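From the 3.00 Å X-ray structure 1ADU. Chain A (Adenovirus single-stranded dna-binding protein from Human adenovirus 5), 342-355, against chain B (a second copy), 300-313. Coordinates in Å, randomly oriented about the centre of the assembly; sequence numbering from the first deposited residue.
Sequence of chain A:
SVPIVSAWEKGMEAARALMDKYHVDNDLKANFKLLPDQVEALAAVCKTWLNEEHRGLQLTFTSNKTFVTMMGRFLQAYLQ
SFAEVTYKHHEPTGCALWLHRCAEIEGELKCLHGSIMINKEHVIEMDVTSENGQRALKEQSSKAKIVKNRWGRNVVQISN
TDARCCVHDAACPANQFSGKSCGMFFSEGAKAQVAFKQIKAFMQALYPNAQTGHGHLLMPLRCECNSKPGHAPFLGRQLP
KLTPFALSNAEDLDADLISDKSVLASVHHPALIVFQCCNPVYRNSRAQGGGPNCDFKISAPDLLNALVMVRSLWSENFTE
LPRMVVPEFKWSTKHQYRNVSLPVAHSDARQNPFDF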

ATOM      1  N   LEU A 342       4.074   0.578  -2.470  1.00 33.88           N
ATOM      2  CA  LEU A 342       5.089  -0.351  -2.942  1.00 36.50           C
ATOM      3  C   LEU A 342       4.347  -1.339  -3.841  1.00 40.03           C
ATOM      4  O   LEU A 342       3.221  -1.747  -3.532  1.00 44.01           O
ATOM      5  CB  LEU A 342       5.754  -1.077  -1.770  1.00 35.04           C
ATOM      6  CG  LEU A 342       6.473  -0.230  -0.711  1.00 35.41           C
ATOM      7  CD1 LEU A 342       7.219  -1.151   0.254  1.00 28.97           C
ATOM      8  CD2 LEU A 342       7.439   0.747  -1.371  1.00 32.81           C
ATOM      9  N   PRO A 343       4.947  -1.703  -4.984  1.00 41.21           N
ATOM     10  CA  PRO A 343       4.329  -2.638  -5.926  1.00 41.56           C
ATOM     11  C   PRO A 343       4.074  -4.034  -5.371  1.00 42.74           C
ATOM     12  O   PRO A 343       4.991  -4.694  -4.868  1.00 44.72           O
ATOM     13  CB  PRO A 343       5.342  -2.685  -7.070  1.00 37.84           C
ATOM     14  CG  PRO A 343       6.000  -1.347  -6.999  1.00 39.28           C
ATOM     15  CD  PRO A 343       6.216  -1.191  -5.525  1.00 40.33           C
ATOM     16  N   VAL A 344       2.818  -4.466  -5.453  1.00 41.25           N
ATOM     17  CA  VAL A 344       2.425  -5.803  -5.015  1.00 40.65           C
ATOM     18  C   VAL A 344       1.989  -6.566  -6.257  1.00 39.81           C
ATOM     19  O   VAL A 344       1.268  -6.036  -7.108  1.00 34.51           O
ATOM     20  CB  VAL A 344       1.266  -5.784  -3.993  1.00 41.21           C
ATOM     21  CG1 VAL A 344       1.763  -5.300  -2.646  1.00 44.02           C
ATOM     22  CG2 VAL A 344       0.132  -4.899  -4.486  1.00 48.82           C
ATOM     23  N   ALA A 345       2.468  -7.796  -6.376  1.00 42.72           N
ATOM     24  CA  ALA A 345       2.155  -8.648  -7.516  1.00 50.49           C
ATOM     25  C   ALA A 345       0.672  -8.997  -7.646  1.00 55.50           C
ATOM     26  O   ALA A 345      -0.175  -8.481  -6.914  1.00 60.23           O
ATOM     27  CB  ALA A 345       2.980  -9.921  -7.441  1.00 51.83           C
ATOM     28  N   HIS A 346       0.356  -9.842  -8.619  1.00 60.82           N
ATOM     29  CA  HIS A 346      -1.009 -10.295  -8.859  1.00 63.32           C
ATOM     30  C   HIS A 346      -0.935 -11.747  -9.300  1.00 64.61           C
ATOM     31  O   HIS A 346      -0.137 -12.098 -10.169  1.00 65.22           O
ATOM     32  CB  HIS A 346      -1.690  -9.447  -9.932  1.00 65.82           C
ATOM     33  CG  HIS A 346      -2.333  -8.203  -9.401  1.00 72.33           C
ATOM     34  ND1 HIS A 346      -1.653  -7.274  -8.642  1.00 73.90           N
ATOM     35  CD2 HIS A 346      -3.597  -7.734  -9.518  1.00 74.81           C
ATOM     36  CE1 HIS A 346      -2.467  -6.289  -8.315  1.00 78.02           C
ATOM     37  NE2 HIS A 346      -3.655  -6.544  -8.835  1.00 78.46           N
ATOM     38  N   SER A 347      -1.747 -12.586  -8.666  1.00 66.45           N
ATOM     39  CA  SER A 347      -1.779 -14.016  -8.947  1.00 66.94           C
ATOM     40  C   SER A 347      -2.003 -14.385 -10.410  1.00 64.90           C
ATOM     41  O   SER A 347      -3.061 -14.116 -10.980  1.00 63.22           O
ATOM     42  CB  SER A 347      -2.831 -14.696  -8.070  1.00 68.89           C
ATOM     43  OG  SER A 347      -2.574 -14.447  -6.698  1.00 77.30           O
ATOM     44  N   ASP A 348      -0.991 -15.007 -11.003  1.00 62.67           N
ATOM     45  CA  ASP A 348      -1.055 -15.441 -12.389  1.00 61.11           C
ATOM     46  C   ASP A 348      -0.843 -16.952 -12.399  1.00 60.84           C
ATOM     47  O   ASP A 348       0.200 -17.445 -11.964  1.00 62.28           O
ATOM     48  CB  ASP A 348       0.038 -14.750 -13.212  1.00 61.24           C
ATOM     49  CG  ASP A 348      -0.157 -14.915 -14.717  1.00 60.56           C
ATOM     50  OD1 ASP A 348      -0.688 -15.957 -15.162  1.00 55.72           O
ATOM     51  OD2 ASP A 348       0.227 -13.991 -15.463  1.00 61.80           O
ATOM     52  N   ALA A 349      -1.844 -17.684 -12.875  1.00 58.73           N
ATOM     53  CA  ALA A 349      -1.759 -19.138 -12.939  1.00 56.58           C
ATOM     54  C   ALA A 349      -1.003 -19.597 -14.182  1.00 53.30           C
ATOM     55  O   ALA A 349      -1.565 -20.270 -15.050  1.00 53.56           O
ATOM     56  CB  ALA A 349      -3.154 -19.750 -12.911  1.00 63.50           C
ATOM     57  N   ARG A 350       0.268 -19.212 -14.265  1.00 48.43           N
ATOM     58  CA  ARG A 350       1.136 -19.571 -15.385  1.00 42.34           C
ATOM     59  C   ARG A 350       2.534 -19.716 -14.822  1.00 41.56           C
ATOM     60  O   ARG A 350       2.967 -18.880 -14.037  1.00 41.79           O
ATOM     61  CB  ARG A 350       1.159 -18.462 -16.438  1.00 39.51           C
ATOM     62  CG  ARG A 350      -0.088 -18.342 -17.288  1.00 39.01           C
ATOM     63  CD  ARG A 350      -0.005 -17.115 -18.182  1.00 30.12           C
ATOM     64  NE  ARG A 350       1.246 -17.090 -18.932  1.00 27.31           N
ATOM     65  CZ  ARG A 350       1.386 -17.553 -20.168  1.00 30.61           C
ATOM     66  NH1 ARG A 350       0.340 -18.070 -20.804  1.00 33.81           N
ATOM     67  NH2 ARG A 350       2.581 -17.548 -20.750  1.00 21.08           N
ATOM     68  N   GLN A 351       3.227 -20.784 -15.199  1.00 42.45           N
ATOM     69  CA  GLN A 351       4.585 -21.000 -14.719  1.00 46.99           C
ATOM     70  C   GLN A 351       5.481 -19.928 -15.335  1.00 49.32           C
ATOM     71  O   GLN A 351       6.120 -19.155 -14.625  1.00 50.63           O
ATOM     72  CB  GLN A 351       5.098 -22.396 -15.101  1.00 53.91           C
ATOM     73  CG  GLN A 351       4.392 -23.571 -14.410  1.00 67.56           C
ATOM     74  CD  GLN A 351       2.997 -23.849 -14.963  1.00 76.99           C
ATOM     75  OE1 GLN A 351       2.683 -23.489 -16.099  1.00 81.00           O
ATOM     76  NE2 GLN A 351       2.157 -24.498 -14.162  1.00 76.26           N
ATOM     77  N   ASN A 352       5.480 -19.866 -16.665  1.00 49.73           N
ATOM     78  CA  ASN A 352       6.288 -18.896 -17.409  1.00 48.05           C
ATOM     79  C   ASN A 352       5.571 -17.558 -17.583  1.00 44.82           C
ATOM     80  O   ASN A 352       4.376 -17.520 -17.876  1.00 48.11           O
ATOM     81  CB  ASN A 352       6.657 -19.460 -18.783  1.00 51.11           C
ATOM     82  CG  ASN A 352       7.611 -20.636 -18.695  1.00 54.11           C
ATOM     83  OD1 ASN A 352       8.669 -20.549 -18.070  1.00 52.87           O
ATOM     84  ND2 ASN A 352       7.246 -21.741 -19.333  1.00 60.56           N
ATOM     85  N   PRO A 353       6.297 -16.441 -17.415  1.00 42.51           N
ATOM     86  CA  PRO A 353       5.722 -15.098 -17.554  1.00 41.44           C
ATOM     87  C   PRO A 353       5.399 -14.645 -18.977  1.00 42.31           C
ATOM     88  O   PRO A 353       4.425 -13.924 -19.190  1.00 36.83           O
ATOM     89  CB  PRO A 353       6.788 -14.204 -16.917  1.00 37.13           C
ATOM     90  CG  PRO A 353       8.052 -14.938 -17.182  1.00 37.92           C
ATOM     91  CD  PRO A 353       7.677 -16.370 -16.902  1.00 40.49           C
ATOM     92  N   PHE A 354       6.215 -15.057 -19.946  1.00 45.23           N
ATOM     93  CA  PHE A 354       6.016 -14.651 -21.336  1.00 45.20           C
ATOM     94  C   PHE A 354       5.954 -15.839 -22.284  1.00 49.43           C
ATOM     95  O   PHE A 354       6.697 -16.809 -22.122  1.00 51.26           O
ATOM     96  CB  PHE A 354       7.162 -13.736 -21.794  1.00 40.66           C
ATOM     97  CG  PHE A 354       7.360 -12.515 -20.935  1.00 31.15           C
ATOM     98  CD1 PHE A 354       6.387 -11.526 -20.870  1.00 27.07           C
ATOM     99  CD2 PHE A 354       8.525 -12.353 -20.202  1.00 24.65           C
ATOM    100  CE1 PHE A 354       6.572 -10.403 -20.088  1.00 24.19           C
ATOM    101  CE2 PHE A 354       8.717 -11.232 -19.417  1.00 25.04           C
ATOM    102  CZ  PHE A 354       7.740 -10.255 -19.362  1.00 25.20           C
ATOM    103  N   ASP A 355       5.086 -15.738 -23.288  1.00 53.86           N
ATOM    104  CA  ASP A 355       4.933 -16.786 -24.294  1.00 57.37           C
ATOM    105  C   ASP A 355       5.926 -16.552 -25.421  1.00 59.11           C
ATOM    106  O   ASP A 355       5.817 -15.568 -26.154  1.00 58.53           O
ATOM    107  CB  ASP A 355       3.513 -16.791 -24.874  1.00 58.55           C
ATOM    108  CG  ASP A 355       2.494 -17.415 -23.935  1.00 60.28           C
ATOM    109  OD1 ASP A 355       2.614 -18.624 -23.649  1.00 59.39           O
ATOM    110  OD2 ASP A 355       1.565 -16.702 -23.497  1.00 62.46           O
TER
ATOM    111  N   ALA B 300       7.671  -0.182 -14.233  1.00 17.24           N
ATOM    112  CA  ALA B 300       7.884  -1.540 -14.723  1.00 26.99           C
ATOM    113  C   ALA B 300       6.928  -2.584 -14.140  1.00 32.79           C
ATOM    114  O   ALA B 300       6.244  -3.286 -14.900  1.00 37.07           O
ATOM    115  CB  ALA B 300       9.342  -1.968 -14.512  1.00 27.49           C
ATOM    116  N   PRO B 301       6.851  -2.695 -12.794  1.00 34.58           N
ATOM    117  CA  PRO B 301       5.950  -3.684 -12.188  1.00 28.81           C
ATOM    118  C   PRO B 301       4.473  -3.462 -12.504  1.00 24.11           C
ATOM    119  O   PRO B 301       3.733  -4.424 -12.698  1.00 23.90           O
ATOM    120  CB  PRO B 301       6.258  -3.551 -10.694  1.00 32.48           C
ATOM    121  CG  PRO B 301       6.692  -2.126 -10.562  1.00 32.26           C
ATOM    122  CD  PRO B 301       7.581  -1.953 -11.748  1.00 33.68           C
ATOM    123  N   ASP B 302       4.045  -2.207 -12.587  1.00 22.64           N
ATOM    124  CA  ASP B 302       2.646  -1.901 -12.894  1.00 26.41           C
ATOM    125  C   ASP B 302       2.276  -2.303 -14.317  1.00 25.20           C
ATOM    126  O   ASP B 302       1.117  -2.609 -14.610  1.00 26.83           O
ATOM    127  CB  ASP B 302       2.359  -0.416 -12.676  1.00 26.28           C
ATOM    128  CG  ASP B 302       2.372  -0.030 -11.209  1.00 27.64           C
ATOM    129  OD1 ASP B 302       3.091  -0.682 -10.420  1.00 27.96           O
ATOM    130  OD2 ASP B 302       1.660   0.924 -10.843  1.00 24.65           O
ATOM    131  N   LEU B 303       3.263  -2.291 -15.204  1.00 26.18           N
ATOM    132  CA  LEU B 303       3.047  -2.672 -16.590  1.00 22.39           C
ATOM    133  C   LEU B 303       2.856  -4.178 -16.615  1.00 18.98           C
ATOM    134  O   LEU B 303       1.949  -4.686 -17.267  1.00 21.62           O
ATOM    135  CB  LEU B 303       4.242  -2.248 -17.447  1.00 22.15           C
ATOM    136  CG  LEU B 303       4.230  -2.480 -18.961  1.00 21.13           C
ATOM    137  CD1 LEU B 303       2.919  -2.058 -19.602  1.00 21.09           C
ATOM    138  CD2 LEU B 303       5.387  -1.709 -19.560  1.00 24.39           C
ATOM    139  N   LEU B 304       3.680  -4.885 -15.850  1.00 16.56           N
ATOM    140  CA  LEU B 304       3.593  -6.338 -15.759  1.00 18.89           C
ATOM    141  C   LEU B 304       2.225  -6.718 -15.180  1.00 20.90           C
ATOM    142  O   LEU B 304       1.589  -7.663 -15.652  1.00 18.59           O
ATOM    143  CB  LEU B 304       4.727  -6.883 -14.885  1.00 13.83           C
ATOM    144  CG  LEU B 304       4.866  -8.399 -14.762  1.00 13.82           C
ATOM    145  CD1 LEU B 304       5.007  -9.036 -16.129  1.00 16.05           C
ATOM    146  CD2 LEU B 304       6.082  -8.715 -13.908  1.00 20.49           C
ATOM    147  N   ASN B 305       1.758  -5.958 -14.187  1.00 20.98           N
ATOM    148  CA  ASN B 305       0.451  -6.212 -13.578  1.00 23.36           C
ATOM    149  C   ASN B 305      -0.632  -5.989 -14.626  1.00 25.02           C
ATOM    150  O   ASN B 305      -1.608  -6.734 -14.681  1.00 28.38           O
ATOM    151  CB  ASN B 305       0.191  -5.298 -12.372  1.00 20.19           C
ATOM    152  CG  ASN B 305       0.759  -5.852 -11.075  1.00 25.02           C
ATOM    153  OD1 ASN B 305       0.942  -7.059 -10.918  1.00 28.59           O
ATOM    154  ND2 ASN B 305       1.011  -4.966 -10.123  1.00 26.57           N
ATOM    155  N   ALA B 306      -0.441  -4.979 -15.475  1.00 21.60           N
ATOM    156  CA  ALA B 306      -1.398  -4.664 -16.531  1.00 19.49           C
ATOM    157  C   ALA B 306      -1.612  -5.867 -17.449  1.00 17.56           C
ATOM    158  O   ALA B 306      -2.707  -6.078 -17.967  1.00 21.25           O
ATOM    159  CB  ALA B 306      -0.928  -3.454 -17.336  1.00 18.82           C
ATOM    160  N   LEU B 307      -0.565  -6.656 -17.651  1.00 15.17           N
ATOM    161  CA  LEU B 307      -0.667  -7.840 -18.497  1.00 18.10           C
ATOM    162  C   LEU B 307      -1.438  -8.928 -17.741  1.00 19.22           C
ATOM    163  O   LEU B 307      -2.468  -9.422 -18.214  1.00 15.03           O
ATOM    164  CB  LEU B 307       0.732  -8.344 -18.871  1.00 13.70           C
ATOM    165  CG  LEU B 307       0.834  -9.596 -19.744  1.00 15.63           C
ATOM    166  CD1 LEU B 307       0.078  -9.401 -21.052  1.00 16.49           C
ATOM    167  CD2 LEU B 307       2.297  -9.914 -20.010  1.00 13.48           C
ATOM    168  N   VAL B 308      -0.952  -9.242 -16.541  1.00 21.28           N
ATOM    169  CA  VAL B 308      -1.533 -10.255 -15.658  1.00 14.39           C
ATOM    170  C   VAL B 308      -3.022 -10.035 -15.395  1.00 13.29           C
ATOM    171  O   VAL B 308      -3.820 -10.975 -15.437  1.00 13.61           O
ATOM    172  CB  VAL B 308      -0.757 -10.314 -14.317  1.00  6.17           C
ATOM    173  CG1 VAL B 308      -1.489 -11.166 -13.304  1.00  8.47           C
ATOM    174  CG2 VAL B 308       0.636 -10.881 -14.551  1.00  2.19           C
ATOM    175  N   MET B 309      -3.403  -8.790 -15.148  1.00 12.39           N
ATOM    176  CA  MET B 309      -4.797  -8.479 -14.892  1.00 19.50           C
ATOM    177  C   MET B 309      -5.671  -8.703 -16.123  1.00 21.93           C
ATOM    178  O   MET B 309      -6.790  -9.203 -16.002  1.00 29.73           O
ATOM    179  CB  MET B 309      -4.945  -7.064 -14.337  1.00 18.52           C
ATOM    180  CG  MET B 309      -4.336  -6.936 -12.954  1.00 24.14           C
ATOM    181  SD  MET B 309      -4.769  -5.437 -12.089  1.00 35.14           S
ATOM    182  CE  MET B 309      -6.436  -5.786 -11.676  1.00 33.35           C
ATOM    183  N   VAL B 310      -5.160  -8.376 -17.309  1.00 22.09           N
ATOM    184  CA  VAL B 310      -5.930  -8.592 -18.534  1.00 18.22           C
ATOM    185  C   VAL B 310      -6.080 -10.093 -18.743  1.00 20.00           C
ATOM    186  O   VAL B 310      -7.106 -10.561 -19.236  1.00 21.90           O
ATOM    187  CB  VAL B 310      -5.268  -7.950 -19.777  1.00  9.13           C
ATOM    188  CG1 VAL B 310      -5.963  -8.411 -21.048  1.00  2.53           C
ATOM    189  CG2 VAL B 310      -5.377  -6.451 -19.696  1.00  8.43           C
ATOM    190  N   ARG B 311      -5.061 -10.851 -18.348  1.00 19.75           N
ATOM    191  CA  ARG B 311      -5.117 -12.297 -18.484  1.00 24.61           C
ATOM    192  C   ARG B 311      -6.256 -12.800 -17.620  1.00 27.10           C
ATOM    193  O   ARG B 311      -7.051 -13.629 -18.061  1.00 32.21           O
ATOM    194  CB  ARG B 311      -3.802 -12.944 -18.057  1.00 25.76           C
ATOM    195  CG  ARG B 311      -2.663 -12.722 -19.034  1.00 27.10           C
ATOM    196  CD  ARG B 311      -1.416 -13.446 -18.576  1.00 27.26           C
ATOM    197  NE  ARG B 311      -0.328 -13.316 -19.535  1.00 25.82           N
ATOM    198  CZ  ARG B 311       0.925 -13.688 -19.296  1.00 27.64           C
ATOM    199  NH1 ARG B 311       1.257 -14.213 -18.126  1.00 30.57           N
ATOM    200  NH2 ARG B 311       1.844 -13.551 -20.239  1.00 31.62           N
ATOM    201  N   SER B 312      -6.353 -12.258 -16.405  1.00 28.94           N
ATOM    202  CA  SER B 312      -7.406 -12.630 -15.463  1.00 28.58           C
ATOM    203  C   SER B 312      -8.761 -12.353 -16.104  1.00 27.51           C
ATOM    204  O   SER B 312      -9.579 -13.263 -16.259  1.00 33.20           O
ATOM    205  CB  SER B 312      -7.265 -11.834 -14.165  1.00 26.57           C
ATOM    206  OG  SER B 312      -5.972 -12.017 -13.605  1.00 35.23           O
ATOM    207  N   LEU B 313      -8.959 -11.109 -16.529  1.00 20.07           N
ATOM    208  CA  LEU B 313     -10.190 -10.684 -17.183  1.00 19.94           C
ATOM    209  C   LEU B 313     -10.593 -11.665 -18.286  1.00 23.00           C
ATOM    210  O   LEU B 313     -11.726 -12.148 -18.315  1.00 23.28           O
ATOM    211  CB  LEU B 313     -10.005  -9.276 -17.764  1.00 16.34           C
ATOM    212  CG  LEU B 313     -11.105  -8.678 -18.644  1.00 21.97           C
ATOM    213  CD1 LEU B 313     -12.466  -8.748 -17.966  1.00 34.55           C
ATOM    214  CD2 LEU B 313     -10.760  -7.245 -18.959  1.00 25.44           C
TER

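An irregular segment of chain A runs along one helix of chain B, and the two bury 639 Å² between them. CA pairings at Pro343(A)–Pro301(B), His346(A)–Asn305(B) and Asp348(A)–Val308(B) advance in the same direction in both chains, and all three loop residues point toward the helix.

Arg311(B) is covered most (93 Å²). Its chi1 is m (-72°) and chi2 to chi4 lie near 180°, an extended chain that carries the guanidinium off the helix to the loop. Its edge serves two acceptors: NH1 donates to OD2 of Asp348(A) at 2.9 Å (142°) in a salt bridge, and NH2 donates to the carbonyl O of Pro353(A) at 2.8 Å (158°). Asp348(A), chi1 t, points toward the helix, and its OD2 also lies 3.3 Å from CG2 of Val308(B).

Over one face of this guanidinium lies NE of Arg350(A), 3.0 Å from NH1 of Arg311(B). Both are donors, so this is a like-charge approach without a hydrogen bond. Arg350(A) bends at chi3 p (52°), and its NH2 donates to OD1 of Asp355(A) at 3.1 Å (172°), so a carboxylate of its own chain offsets its charge.

Asn305(B), chi1 m, uses its amide to reach a loop carbonyl: ND2 donates to O of Val344(A) at 3.2 Å (157°). The ring of His346(A), chi1 m and chi2 54°, sits obliquely beside Met309(B), with CD2 3.6 Å from CG. Chi1 m and chi2 t of Met309(B) place SD 4.1 Å from the ring centroid; the high B factors of His346(A) and Asp348(A) limit confidence in their distances.

Apolar contacts complete the interface. CG of Pro343(A) meets CG of Pro301(B) at 3.7 Å, while Phe354(A) places CE1 4.3 Å from CD2 of Leu307(B) and CZ 4.4 Å from CD1 of Leu304(B), both leucines being t,p.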